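Local coordinates for lipolytic protein G-D-S-L family (Veillonella parvula DSM 2008, PDB 4RW0) that probably hydrolyses ester bonds of lipid or other acyl substrates, as a member of the SGNH clan of GDSL-like lipases and acylhydrolases, at residues 7-12 against 53-58; 68-73 against 97-102; 107-112 against 126-131; 141-146 against 176-181. All coordinates share one frame; numbering follows the deposited sequence.

Contact 1 of 4, residues 7-12 against 53-58; sequences ICFGDS and YNIENW
Phe9 and Ile55 meet face on: CG1 of Ile55 stands 3.6 Å from the centroid of the Phe9 ring and only 6° off its normal, a CH-pi contact with a methylene over the middle of the ring. The phenyl group reaches the helix because its CG is anti to the carbonyl carbon (chi1 -65°). Its far end, CZ, lies 4.0 Å from CB of Trp58, which sits at the edge of the phenyl ring, near its plane. The two aromatic side chains form an offset edge-to-face pair, the edge of Phe9 turned to the indole face, with planes at 60°. Strand 7-10 belongs to the parallel sheet of the three-layer SGNH hydrolase fold, and helix 53-58 packs on one side of it, running nearly antiparallel to the strand. In Trp58 the first torsion sets CG anti to the backbone N. Farther out on the indole, Trp58 CZ2 lies 4.1 Å from Ile7 CG1, a branched chain suited to a sheet residue facing a flat ring. Beside this apolar core, Asn54 is amphipathic in use: its CB touches the phenyl CD1, while ND2 donates to Glu43 and to a water 3.0 Å away that also accepts from Gly10 N.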
loop_
_atom_site.group_PDB
_atom_site.type_symbol
_atom_site.label_atom_id
_atom_site.label_comp_id
_atom_site.label_asym_id
_atom_site.label_seq_id
_atom_site.Cartn_x
_atom_site.Cartn_y
_atom_site.Cartn_z
ATOM N N ILE A 7 -1.094 11.541 -0.106
ATOM C CA ILE A 7 -0.944 11.180 1.327
ATOM C C ILE A 7 -0.934 9.645 1.357
ATOM O O ILE A 7 -1.857 9.032 0.829
ATOM C CB ILE A 7 -2.178 11.667 2.138
ATOM C CG1 ILE A 7 -2.316 13.143 2.067
ATOM C CG2 ILE A 7 -2.019 11.315 3.594
ATOM C CD1 ILE A 7 -1.083 13.905 2.564
ATOM N N CYS A 8 0.118 9.023 1.909
ATOM C CA CYS A 8 0.252 7.584 1.954
ATOM C C CYS A 8 0.156 7.006 3.351
ATOM O O CYS A 8 0.958 7.357 4.255
ATOM C CB CYS A 8 1.593 7.106 1.311
ATOM S SG CYS A 8 1.852 7.893 -0.325
ATOM N N PHE A 9 -0.765 6.057 3.523
ATOM C CA PHE A 9 -0.927 5.312 4.776
ATOM C C PHE A 9 -0.683 3.843 4.565
ATOM O O PHE A 9 -0.963 3.287 3.461
ATOM C CB PHE A 9 -2.385 5.440 5.255
ATOM C CG PHE A 9 -2.794 6.840 5.641
ATOM C CD1 PHE A 9 -2.488 7.349 6.844
ATOM C CD2 PHE A 9 -3.445 7.655 4.749
ATOM C CE1 PHE A 9 -2.844 8.659 7.205
ATOM C CE2 PHE A 9 -3.857 8.917 5.100
ATOM C CZ PHE A 9 -3.535 9.437 6.329
ATOM N N GLY A 10 -0.201 3.209 5.637
ATOM C CA GLY A 10 0.059 1.786 5.686
ATOM C C GLY A 10 1.026 1.372 6.774
ATOM O O GLY A 10 1.193 2.072 7.756
ATOM N N ASP A 11 1.656 0.214 6.591
ATOM C CA ASP A 11 2.483 -0.331 7.571
ATOM C C ASP A 11 4.004 -0.141 7.193
ATOM O O ASP A 11 4.379 0.795 6.523
ATOM C CB ASP A 11 2.071 -1.755 7.829
ATOM C CG ASP A 11 2.258 -2.663 6.575
ATOM O OD1 ASP A 11 3.003 -2.269 5.598
ATOM O OD2 ASP A 11 1.523 -3.693 6.526
ATOM N N SER A 12 4.850 -1.036 7.625
ATOM C CA SER A 12 6.299 -0.869 7.376
ATOM C C SER A 12 6.682 -1.012 5.922
ATOM O O SER A 12 7.686 -0.482 5.496
ATOM C CB SER A 12 7.043 -1.835 8.267
ATOM O OG SER A 12 6.636 -3.092 7.817
ATOM N N TYR A 53 -7.132 4.589 12.511
ATOM C CA TYR A 53 -6.841 5.647 13.477
ATOM C C TYR A 53 -5.913 6.735 12.915
ATOM O O TYR A 53 -6.118 7.943 13.121
ATOM C CB TYR A 53 -6.278 5.108 14.802
ATOM C CG TYR A 53 -7.143 4.079 15.522
ATOM C CD1 TYR A 53 -8.557 4.068 15.425
ATOM C CD2 TYR A 53 -6.550 3.070 16.256
ATOM C CE1 TYR A 53 -9.323 3.079 16.055
ATOM C CE2 TYR A 53 -7.297 2.066 16.883
ATOM C CZ TYR A 53 -8.698 2.111 16.820
ATOM O OH TYR A 53 -9.299 1.050 17.435
ATOM N N ASN A 54 -4.869 6.312 12.180
ATOM C CA ASN A 54 -3.989 7.299 11.536
ATOM C C ASN A 54 -4.710 8.169 10.572
ATOM O O ASN A 54 -4.465 9.361 10.490
ATOM C CB ASN A 54 -2.803 6.617 10.883
ATOM C CG ASN A 54 -1.872 5.964 11.910
ATOM O OD1 ASN A 54 -1.795 6.363 13.051
ATOM N ND2 ASN A 54 -1.124 5.002 11.468
ATOM N N ILE A 55 -5.631 7.561 9.802
ATOM C CA ILE A 55 -6.359 8.316 8.823
ATOM C C ILE A 55 -7.285 9.318 9.514
ATOM O O ILE A 55 -7.413 10.446 9.089
ATOM C CB ILE A 55 -7.179 7.364 7.916
ATOM C CG1 ILE A 55 -6.243 6.541 7.088
ATOM C CG2 ILE A 55 -8.043 8.113 6.982
ATOM C CD1 ILE A 55 -6.956 5.394 6.364
ATOM N N GLU A 56 -7.916 8.881 10.577
ATOM C CA GLU A 56 -8.844 9.799 11.327
ATOM C C GLU A 56 -8.062 10.923 11.899
ATOM O O GLU A 56 -8.504 12.076 11.857
ATOM C CB GLU A 56 -9.543 9.081 12.491
ATOM C CG GLU A 56 -10.493 7.942 12.112
ATOM C CD GLU A 56 -10.929 7.047 13.321
ATOM O OE1 GLU A 56 -10.243 7.096 14.379
ATOM O OE2 GLU A 56 -11.907 6.232 13.181
ATOM N N ASN A 57 -6.875 10.643 12.453
ATOM C CA ASN A 57 -6.132 11.756 13.129
ATOM C C ASN A 57 -5.657 12.772 12.112
ATOM O O ASN A 57 -5.646 13.979 12.354
ATOM C CB ASN A 57 -4.926 11.222 13.934
ATOM C CG ASN A 57 -5.344 10.286 15.069
ATOM O OD1 ASN A 57 -6.475 10.350 15.575
ATOM N ND2 ASN A 57 -4.465 9.365 15.420
ATOM N N TRP A 58 -5.342 12.310 10.913
ATOM C CA TRP A 58 -5.026 13.268 9.850
ATOM C C TRP A 58 -6.283 13.975 9.348
ATOM O O TRP A 58 -6.300 15.192 9.115
ATOM C CB TRP A 58 -4.301 12.539 8.663
ATOM C CG TRP A 58 -4.344 13.312 7.370
ATOM C CD1 TRP A 58 -3.562 14.340 7.062
ATOM C CD2 TRP A 58 -5.252 13.143 6.293
ATOM N NE1 TRP A 58 -3.917 14.856 5.848
ATOM C CE2 TRP A 58 -4.933 14.092 5.336
ATOM C CE3 TRP A 58 -6.287 12.265 6.038
ATOM C CZ2 TRP A 58 -5.646 14.257 4.176
ATOM C CZ3 TRP A 58 -6.977 12.362 4.796
ATOM C CH2 TRP A 58 -6.700 13.380 3.923
HETATM O O HOH W 1 -0.421 4.407 8.588
#

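Contact 2 of 4, residues 68-73 against 97-102; sequences RHIFLM and ELASTK
Arg68 NH1 donates to Lys102 O across 2.9 Å, with an N-H...O angle of 155°. The oxygen lies within 6° of the guanidinium plane, and the donor lies in the carbonyl plane. A bend at chi3 (-68°) turns NE back, and the guanidinium beyond it reaches the backbone of Lys102. Next to this polar link, Ile70 packs against the C-terminal part of helix 85-100: its CD1 rests 3.3 Å from Ala99 O, and its CG2 lies 3.9 Å from Ala99 CB. The same methyl carbon of Ala99 meets Leu72 CD1 at 4.0 Å. Alanine suits this place because its short side chain lets the helix come close to two branched residues, two positions apart, on the same face of the strand. Farther out, Glu5 forms a salt bridge with Arg68 NE and Val63 O accepts from NH2, so the guanidinium is held at all three nitrogens. Lys102 N closes back on Ala99 O at 2.9 Å, fixing the turn whose carbonyl the arginine takes. The cation is thus tied into a buried site by neutral carbonyls and a carboxylate that probably balances its charge, while the lysine amine leads away from it.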
loop_
_atom_site.group_PDB
_atom_site.type_symbol
_atom_site.label_atom_id
_atom_site.label_comp_id
_atom_site.label_asym_id
_atom_site.label_seq_id
_atom_site.Cartn_x
_atom_site.Cartn_y
_atom_site.Cartn_z
ATOM N N ARG A 68 -6.361 16.148 -4.223
ATOM C CA ARG A 68 -5.642 15.193 -3.359
ATOM C C ARG A 68 -5.969 13.757 -3.669
ATOM O O ARG A 68 -7.121 13.408 -3.862
ATOM C CB ARG A 68 -5.933 15.488 -1.875
ATOM C CG ARG A 68 -5.346 14.498 -0.865
ATOM C CD ARG A 68 -5.922 14.748 0.506
ATOM N NE ARG A 68 -5.495 15.996 1.043
ATOM C CZ ARG A 68 -6.315 16.917 1.573
ATOM N NH1 ARG A 68 -7.612 16.694 1.673
ATOM N NH2 ARG A 68 -5.806 17.999 2.112
ATOM N N HIS A 69 -4.932 12.909 -3.671
ATOM C CA HIS A 69 -5.086 11.483 -3.632
ATOM C C HIS A 69 -4.554 10.917 -2.321
ATOM O O HIS A 69 -3.637 11.469 -1.691
ATOM C CB HIS A 69 -4.381 10.825 -4.885
ATOM C CG HIS A 69 -5.118 11.099 -6.172
ATOM N ND1 HIS A 69 -5.081 12.327 -6.807
ATOM C CD2 HIS A 69 -5.872 10.297 -6.962
ATOM C CE1 HIS A 69 -5.802 12.280 -7.912
ATOM N NE2 HIS A 69 -6.318 11.069 -8.012
ATOM N N ILE A 70 -5.152 9.841 -1.905
ATOM C CA ILE A 70 -4.837 9.153 -0.670
ATOM C C ILE A 70 -4.553 7.706 -1.012
ATOM O O ILE A 70 -5.434 6.954 -1.440
ATOM C CB ILE A 70 -5.947 9.258 0.358
ATOM C CG1 ILE A 70 -6.255 10.697 0.622
ATOM C CG2 ILE A 70 -5.612 8.518 1.650
ATOM C CD1 ILE A 70 -7.537 10.935 1.308
ATOM N N PHE A 71 -3.302 7.295 -0.799
ATOM C CA PHE A 71 -2.931 5.911 -1.002
ATOM C C PHE A 71 -3.079 5.107 0.302
ATOM O O PHE A 71 -2.685 5.601 1.322
ATOM C CB PHE A 71 -1.456 5.859 -1.482
ATOM C CG PHE A 71 -0.876 4.440 -1.456
ATOM C CD1 PHE A 71 -1.049 3.597 -2.558
ATOM C CD2 PHE A 71 -0.317 3.910 -0.322
ATOM C CE1 PHE A 71 -0.577 2.324 -2.549
ATOM C CE2 PHE A 71 0.155 2.585 -0.316
ATOM C CZ PHE A 71 -0.014 1.794 -1.441
ATOM N N LEU A 72 -3.646 3.912 0.280
ATOM C CA LEU A 72 -3.809 3.064 1.432
ATOM C C LEU A 72 -3.343 1.638 1.077
ATOM O O LEU A 72 -3.688 1.070 0.040
ATOM C CB LEU A 72 -5.296 2.867 1.785
ATOM C CG LEU A 72 -6.101 4.097 1.888
ATOM C CD1 LEU A 72 -7.548 3.731 2.129
ATOM C CD2 LEU A 72 -5.510 4.864 3.056
HETATM N N MSE A 73 -2.677 1.028 2.009
HETATM C CA MSE A 73 -2.333 -0.391 1.884
HETATM C C MSE A 73 -1.997 -0.963 3.229
HETATM O O MSE A 73 -1.108 -0.417 3.951
HETATM C CB MSE A 73 -1.125 -0.532 0.900
HETATM C CG MSE A 73 -0.730 -1.972 0.858
HETATM SE SE MSE A 73 0.744 -2.265 -0.500
HETATM C CE MSE A 73 2.263 -1.218 0.272
ATOM N N GLU A 97 -13.592 3.916 2.667
ATOM C CA GLU A 97 -14.806 4.836 2.766
ATOM C C GLU A 97 -14.472 6.087 3.533
ATOM O O GLU A 97 -14.800 7.200 3.099
ATOM C CB GLU A 97 -15.955 4.107 3.425
ATOM C CG GLU A 97 -16.455 2.949 2.578
ATOM C CD GLU A 97 -17.495 2.049 3.282
ATOM O OE1 GLU A 97 -17.639 2.071 4.550
ATOM O OE2 GLU A 97 -18.157 1.292 2.529
ATOM N N LEU A 98 -13.710 5.931 4.613
ATOM C CA LEU A 98 -13.260 7.096 5.358
ATOM C C LEU A 98 -12.359 7.988 4.544
ATOM O O LEU A 98 -12.625 9.183 4.379
ATOM C CB LEU A 98 -12.584 6.648 6.656
ATOM C CG LEU A 98 -11.925 7.772 7.453
ATOM C CD1 LEU A 98 -12.990 8.801 7.894
ATOM C CD2 LEU A 98 -11.110 7.197 8.619
ATOM N N ALA A 99 -11.288 7.425 3.936
ATOM C CA ALA A 99 -10.390 8.262 3.158
ATOM C C ALA A 99 -11.082 8.948 1.989
ATOM O O ALA A 99 -10.724 10.070 1.611
ATOM C CB ALA A 99 -9.189 7.390 2.670
ATOM N N SER A 100 -12.096 8.306 1.423
ATOM C CA SER A 100 -12.832 8.897 0.288
ATOM C C SER A 100 -13.520 10.210 0.561
ATOM O O SER A 100 -13.765 10.973 -0.374
ATOM C CB SER A 100 -13.932 7.975 -0.227
ATOM O OG SER A 100 -13.261 6.916 -0.851
ATOM N N THR A 101 -13.739 10.515 1.833
ATOM C CA THR A 101 -14.356 11.799 2.172
ATOM C C THR A 101 -13.379 12.947 2.099
ATOM O O THR A 101 -13.821 14.101 2.137
ATOM C CB THR A 101 -14.957 11.757 3.575
ATOM O OG1 THR A 101 -13.907 11.567 4.529
ATOM C CG2 THR A 101 -15.981 10.618 3.715
ATOM N N LYS A 102 -12.050 12.666 2.008
ATOM C CA LYS A 102 -11.051 13.754 1.963
ATOM C C LYS A 102 -10.176 13.771 0.725
ATOM O O LYS A 102 -9.368 14.672 0.536
ATOM C CB LYS A 102 -10.110 13.652 3.194
ATOM C CG LYS A 102 -10.860 13.725 4.523
ATOM C CD LYS A 102 -11.251 15.156 4.773
ATOM C CE LYS A 102 -12.109 15.213 6.021
ATOM N NZ LYS A 102 -12.486 16.625 6.188
#

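Contact 3 of 4, residues 107-112 against 126-131; sequences IGLETQ and EVNEQL
In the beta-alpha-beta crossover that runs from strand 104-108 through helix 120-138 to strand 141-143, residues 107-112, at the C-terminal side of the first strand, pack against the middle of the helix, where Asn128 meets Glu110. Asn128 ND2 donates to Glu110 O at 3.1 Å, with an N-H...O angle of 161°; the acceptor lies 6° from the amide plane. The other end of the amide is used too: OD1 accepts from a water 2.8 Å away, and that water accepts from Glu110 N. Between these polar ends, Leu109 CB presses on the Asn128 amide carbon CG at 3.6 Å. Leu109 and Leu131 slide past each other in opposite directions, CD2 of the first lying 3.8 Å from CB of the second, and Ile107 CG2 touches Leu131 CD1 at 4.2 Å. Branched aliphatic residues suit this part, where only carbon atoms of the three side chains meet. An alanine at Asn128 would probably leave Glu110 O without its side-chain donor and the water without its acceptor, so that the segment could shift. The carboxamide suits its buried place because one planar group satisfies the main-chain C=O of Glu110 directly and its N-H through the water.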
loop_
_atom_site.group_PDB
_atom_site.type_symbol
_atom_site.label_atom_id
_atom_site.label_comp_id
_atom_site.label_asym_id
_atom_site.label_seq_id
_atom_site.Cartn_x
_atom_site.Cartn_y
_atom_site.Cartn_z
ATOM N N ILE A 107 -5.637 2.263 -4.006
ATOM C CA ILE A 107 -5.445 1.095 -3.219
ATOM C C ILE A 107 -4.193 0.306 -3.644
ATOM O O ILE A 107 -4.001 0.083 -4.839
ATOM C CB ILE A 107 -6.675 0.138 -3.381
ATOM C CG1 ILE A 107 -7.939 0.805 -2.873
ATOM C CG2 ILE A 107 -6.495 -1.126 -2.584
ATOM C CD1 ILE A 107 -9.196 0.028 -3.209
ATOM N N GLY A 108 -3.364 -0.100 -2.680
ATOM C CA GLY A 108 -2.220 -0.958 -2.970
ATOM C C GLY A 108 -2.528 -2.350 -2.542
ATOM O O GLY A 108 -3.147 -2.554 -1.504
ATOM N N LEU A 109 -2.177 -3.337 -3.360
ATOM C CA LEU A 109 -2.366 -4.739 -2.990
ATOM C C LEU A 109 -1.072 -5.191 -2.370
ATOM O O LEU A 109 -0.055 -5.237 -3.049
ATOM C CB LEU A 109 -2.692 -5.589 -4.216
ATOM C CG LEU A 109 -3.826 -5.050 -5.062
ATOM C CD1 LEU A 109 -4.072 -5.914 -6.310
ATOM C CD2 LEU A 109 -5.106 -4.940 -4.252
ATOM N N GLU A 110 -1.125 -5.609 -1.115
ATOM C CA GLU A 110 0.053 -5.925 -0.400
ATOM C C GLU A 110 0.709 -7.225 -0.952
ATOM O O GLU A 110 0.052 -8.070 -1.529
ATOM C CB GLU A 110 -0.208 -6.011 1.098
ATOM C CG GLU A 110 1.039 -5.574 1.903
ATOM C CD GLU A 110 0.749 -4.987 3.314
ATOM O OE1 GLU A 110 -0.347 -5.250 3.861
ATOM O OE2 GLU A 110 1.648 -4.278 3.852
ATOM N N THR A 111 1.988 -7.316 -0.731
ATOM C CA THR A 111 2.857 -8.332 -1.260
ATOM C C THR A 111 2.799 -9.619 -0.484
ATOM O O THR A 111 2.206 -9.729 0.580
ATOM C CB THR A 111 4.292 -7.753 -1.294
ATOM O OG1 THR A 111 4.583 -7.105 -0.050
ATOM C CG2 THR A 111 4.405 -6.714 -2.378
ATOM N N GLN A 112 3.409 -10.650 -1.040
ATOM C CA GLN A 112 3.252 -11.991 -0.504
ATOM C C GLN A 112 3.885 -12.244 0.841
ATOM O O GLN A 112 4.858 -11.610 1.226
ATOM C CB GLN A 112 3.795 -13.006 -1.528
ATOM C CG GLN A 112 5.320 -13.103 -1.538
ATOM C CD GLN A 112 5.846 -13.530 -2.918
ATOM O OE1 GLN A 112 5.579 -12.883 -3.932
ATOM N NE2 GLN A 112 6.634 -14.589 -2.943
ATOM N N GLU A 126 -6.667 -13.853 -1.134
ATOM C CA GLU A 126 -8.146 -13.695 -1.018
ATOM C C GLU A 126 -8.505 -12.251 -0.777
ATOM O O GLU A 126 -9.404 -11.729 -1.404
ATOM C CB GLU A 126 -8.712 -14.527 0.167
ATOM C CG GLU A 126 -8.735 -16.049 -0.001
ATOM C CD GLU A 126 -8.956 -16.861 1.299
ATOM O OE1 GLU A 126 -9.343 -16.312 2.356
ATOM O OE2 GLU A 126 -8.719 -18.086 1.258
ATOM N N VAL A 127 -7.773 -11.568 0.118
ATOM C CA VAL A 127 -7.987 -10.125 0.347
ATOM C C VAL A 127 -7.799 -9.405 -0.948
ATOM O O VAL A 127 -8.646 -8.605 -1.340
ATOM C CB VAL A 127 -7.020 -9.563 1.445
ATOM C CG1 VAL A 127 -7.022 -8.061 1.504
ATOM C CG2 VAL A 127 -7.366 -10.139 2.781
ATOM N N ASN A 128 -6.703 -9.690 -1.672
ATOM C CA ASN A 128 -6.417 -8.884 -2.835
ATOM C C ASN A 128 -7.434 -9.084 -3.956
ATOM O O ASN A 128 -7.771 -8.137 -4.665
ATOM C CB ASN A 128 -4.988 -9.105 -3.371
ATOM C CG ASN A 128 -3.911 -8.512 -2.494
ATOM O OD1 ASN A 128 -4.181 -7.680 -1.644
ATOM N ND2 ASN A 128 -2.670 -8.978 -2.691
ATOM N N GLU A 129 -7.912 -10.305 -4.153
ATOM C CA GLU A 129 -9.032 -10.521 -5.121
ATOM C C GLU A 129 -10.282 -9.719 -4.801
ATOM O O GLU A 129 -10.884 -9.086 -5.681
ATOM C CB GLU A 129 -9.423 -12.037 -5.225
ATOM C CG GLU A 129 -8.382 -12.864 -5.970
ATOM C CD GLU A 129 -7.926 -12.234 -7.310
ATOM O OE1 GLU A 129 -6.689 -11.949 -7.426
ATOM O OE2 GLU A 129 -8.787 -11.981 -8.224
ATOM N N GLN A 130 -10.643 -9.670 -3.540
ATOM C CA GLN A 130 -11.810 -8.880 -3.153
ATOM C C GLN A 130 -11.588 -7.402 -3.309
ATOM O O GLN A 130 -12.507 -6.662 -3.662
ATOM C CB GLN A 130 -12.236 -9.230 -1.750
ATOM C CG GLN A 130 -12.731 -10.663 -1.591
ATOM C CD GLN A 130 -13.022 -11.026 -0.153
ATOM O OE1 GLN A 130 -14.021 -10.615 0.417
ATOM N NE2 GLN A 130 -12.140 -11.792 0.447
ATOM N N LEU A 131 -10.351 -6.936 -3.094
ATOM C CA LEU A 131 -10.061 -5.520 -3.280
ATOM C C LEU A 131 -10.160 -5.157 -4.737
ATOM O O LEU A 131 -10.662 -4.086 -5.115
ATOM C CB LEU A 131 -8.622 -5.175 -2.753
ATOM C CG LEU A 131 -8.447 -5.143 -1.236
ATOM C CD1 LEU A 131 -6.956 -4.952 -0.850
ATOM C CD2 LEU A 131 -9.308 -4.001 -0.657
HETATM O O HOH W 2 -3.685 -6.009 0.534
#

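Contact 4 of 4, residues 141-146 against 176-181; sequences KVIDFY and YKALEV
Ile143 is the centre of the tight part of this contact, its branches spread over three residues of helix 176-181. CG2 rests 3.8 Å from Ala178 CA and 4.0 Å from Lys177 CG, CD1 lies 4.0 Å from Ala178 CB, and CG1 meets Val181 CG2 at 3.8 Å. Chi1 (-51°) turns CG1 to Val181 and CG2 to Ala178. Ala178 is small enough to let the backbones approach, and its CB also takes Phe145 CZ at 4.0 Å. Replacing Ile143 by an alanine would probably open a gap beside Ala178 and Val181 and leave the Phe145 ring without the CG2 methyl that lies over one of its faces. Toward solvent the fit relaxes. Lys141, an exposed residue, lays its aliphatic CD 3.9 Å from Val181 CG1. The chain of Lys177 turns at chi2 (63°), which places CD; farther out CE lies 3.7 Å from Asp144 O. Its NZ stays 5.9 Å from Asp144 OD2, too far for a salt bridge, and that carboxylate instead pairs with Thr147 as it caps the following helix. Flexible lysines suit such margins. Nearly antiparallel to edge strand 141-143, at 168°, this helix is part of one of the layers that flank the sheet in the three-layer alpha/beta/alpha fold of SGNH hydrolases.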
loop_
_atom_site.group_PDB
_atom_site.type_symbol
_atom_site.label_atom_id
_atom_site.label_comp_id
_atom_site.label_asym_id
_atom_site.label_seq_id
_atom_site.Cartn_x
_atom_site.Cartn_y
_atom_site.Cartn_z
ATOM N N LYS A 141 -8.551 3.411 -8.535
ATOM C CA LYS A 141 -7.278 2.875 -9.022
ATOM C C LYS A 141 -6.578 1.941 -8.064
ATOM O O LYS A 141 -6.628 2.144 -6.877
ATOM C CB LYS A 141 -6.378 4.010 -9.410
ATOM C CG LYS A 141 -6.596 4.368 -10.860
ATOM C CD LYS A 141 -5.798 5.581 -11.202
ATOM C CE LYS A 141 -6.558 6.823 -10.802
ATOM N NZ LYS A 141 -7.388 7.286 -11.945
ATOM N N VAL A 142 -5.998 0.871 -8.611
ATOM C CA VAL A 142 -5.301 -0.157 -7.890
ATOM C C VAL A 142 -3.813 -0.242 -8.328
ATOM O O VAL A 142 -3.490 -0.184 -9.509
ATOM C CB VAL A 142 -5.956 -1.523 -8.109
ATOM C CG1 VAL A 142 -5.102 -2.639 -7.555
ATOM C CG2 VAL A 142 -7.304 -1.557 -7.447
ATOM N N ILE A 143 -2.919 -0.378 -7.357
ATOM C CA ILE A 143 -1.529 -0.729 -7.627
ATOM C C ILE A 143 -1.223 -2.151 -7.157
ATOM O O ILE A 143 -1.180 -2.437 -5.950
ATOM C CB ILE A 143 -0.524 0.284 -6.986
ATOM C CG1 ILE A 143 -0.867 1.729 -7.338
ATOM C CG2 ILE A 143 0.927 -0.102 -7.373
ATOM C CD1 ILE A 143 -0.081 2.779 -6.536
ATOM N N ASP A 144 -0.994 -3.057 -8.109
ATOM C CA ASP A 144 -0.836 -4.497 -7.812
ATOM C C ASP A 144 0.602 -4.804 -7.505
ATOM O O ASP A 144 1.328 -5.389 -8.354
ATOM C CB ASP A 144 -1.328 -5.382 -8.989
ATOM C CG ASP A 144 -1.296 -6.884 -8.668
ATOM O OD1 ASP A 144 -0.974 -7.340 -7.546
ATOM O OD2 ASP A 144 -1.592 -7.672 -9.576
ATOM N N PHE A 145 1.051 -4.449 -6.292
ATOM C CA PHE A 145 2.415 -4.766 -5.911
ATOM C C PHE A 145 2.650 -6.251 -5.794
ATOM O O PHE A 145 3.779 -6.747 -5.994
ATOM C CB PHE A 145 2.757 -4.106 -4.591
ATOM C CG PHE A 145 2.750 -2.592 -4.612
ATOM C CD1 PHE A 145 3.743 -1.864 -5.286
ATOM C CD2 PHE A 145 1.794 -1.876 -3.882
ATOM C CE1 PHE A 145 3.778 -0.493 -5.234
ATOM C CE2 PHE A 145 1.831 -0.499 -3.833
ATOM C CZ PHE A 145 2.827 0.209 -4.517
ATOM N N TYR A 146 1.603 -6.978 -5.396
ATOM C CA TYR A 146 1.724 -8.386 -5.133
ATOM C C TYR A 146 2.325 -9.098 -6.382
ATOM O O TYR A 146 3.297 -9.854 -6.262
ATOM C CB TYR A 146 0.340 -9.051 -4.840
ATOM C CG TYR A 146 0.447 -10.547 -4.576
ATOM C CD1 TYR A 146 0.495 -11.474 -5.610
ATOM C CD2 TYR A 146 0.528 -11.028 -3.294
ATOM C CE1 TYR A 146 0.661 -12.832 -5.366
ATOM C CE2 TYR A 146 0.699 -12.355 -3.049
ATOM C CZ TYR A 146 0.745 -13.268 -4.092
ATOM O OH TYR A 146 0.935 -14.603 -3.731
ATOM N N TYR A 176 8.388 1.497 -9.544
ATOM C CA TYR A 176 8.049 1.486 -10.996
ATOM C C TYR A 176 6.618 1.123 -11.229
ATOM O O TYR A 176 5.897 1.799 -12.000
ATOM C CB TYR A 176 8.989 0.591 -11.822
ATOM C CG TYR A 176 10.438 0.786 -11.549
ATOM C CD1 TYR A 176 10.947 2.015 -11.233
ATOM C CD2 TYR A 176 11.327 -0.251 -11.695
ATOM C CE1 TYR A 176 12.298 2.208 -10.977
ATOM C CE2 TYR A 176 12.675 -0.074 -11.478
ATOM C CZ TYR A 176 13.140 1.148 -11.098
ATOM O OH TYR A 176 14.491 1.331 -10.855
ATOM N N LYS A 177 6.162 0.115 -10.530
ATOM C CA LYS A 177 4.778 -0.293 -10.700
ATOM C C LYS A 177 3.818 0.796 -10.190
ATOM O O LYS A 177 2.846 1.063 -10.836
ATOM C CB LYS A 177 4.531 -1.549 -9.918
ATOM C CG LYS A 177 3.149 -2.128 -10.081
ATOM C CD LYS A 177 2.885 -2.554 -11.527
ATOM C CE LYS A 177 1.837 -3.633 -11.539
ATOM N NZ LYS A 177 1.777 -4.190 -12.913
ATOM N N ALA A 178 4.152 1.485 -9.085
ATOM C CA ALA A 178 3.271 2.600 -8.560
ATOM C C ALA A 178 3.282 3.786 -9.510
ATOM O O ALA A 178 2.268 4.444 -9.745
ATOM C CB ALA A 178 3.812 3.060 -7.199
ATOM N N LEU A 179 4.432 4.055 -10.108
ATOM C CA LEU A 179 4.537 5.095 -11.102
ATOM C C LEU A 179 3.692 4.912 -12.369
ATOM O O LEU A 179 3.319 5.898 -13.010
ATOM C CB LEU A 179 5.998 5.364 -11.477
ATOM C CG LEU A 179 6.901 6.036 -10.403
ATOM C CD1 LEU A 179 8.376 6.050 -10.817
ATOM C CD2 LEU A 179 6.436 7.433 -10.174
ATOM N N GLU A 180 3.299 3.697 -12.676
ATOM C CA GLU A 180 2.411 3.502 -13.794
ATOM C C GLU A 180 1.059 4.152 -13.483
ATOM O O GLU A 180 0.411 4.614 -14.395
ATOM C CB GLU A 180 2.197 2.054 -14.105
ATOM C CG GLU A 180 3.445 1.300 -14.584
ATOM C CD GLU A 180 3.168 -0.235 -14.742
ATOM O OE1 GLU A 180 2.025 -0.614 -15.080
ATOM O OE2 GLU A 180 4.074 -1.081 -14.468
ATOM N N VAL A 181 0.681 4.243 -12.207
ATOM C CA VAL A 181 -0.599 4.900 -11.797
ATOM C C VAL A 181 -0.371 6.335 -11.503
ATOM O O VAL A 181 -1.069 7.207 -12.054
ATOM C CB VAL A 181 -1.154 4.207 -10.553
ATOM C CG1 VAL A 181 -2.219 5.066 -9.823
ATOM C CG2 VAL A 181 -1.695 2.855 -10.912
#

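All four contacts hang on one parallel sheet, with strand order 36-40, 4-10, 69-73, 104-108, 141-143, and each joins a strand, or the segment following it, to a helix. They come in series along the chain. Contacts 1 and 2, with centres about 9 Å apart, use the neighbouring strands 4-10 and 69-73, joined by probable backbone hydrogen bonds such as Phe71 N to Ile7 O, and Trp58 packs on both Arg68 and Lys102. Contact 3 follows on strand 104-108 and contact 4 on edge strand 141-143, about 12 Å further between centres. Ile70 and Leu72 point to helix 85-100, whereas Phe71 points the other way and meets Ile143 and Phe145 of contact 4, so helices clothe both sheet faces, giving the single-domain sandwich of this hydrolase family.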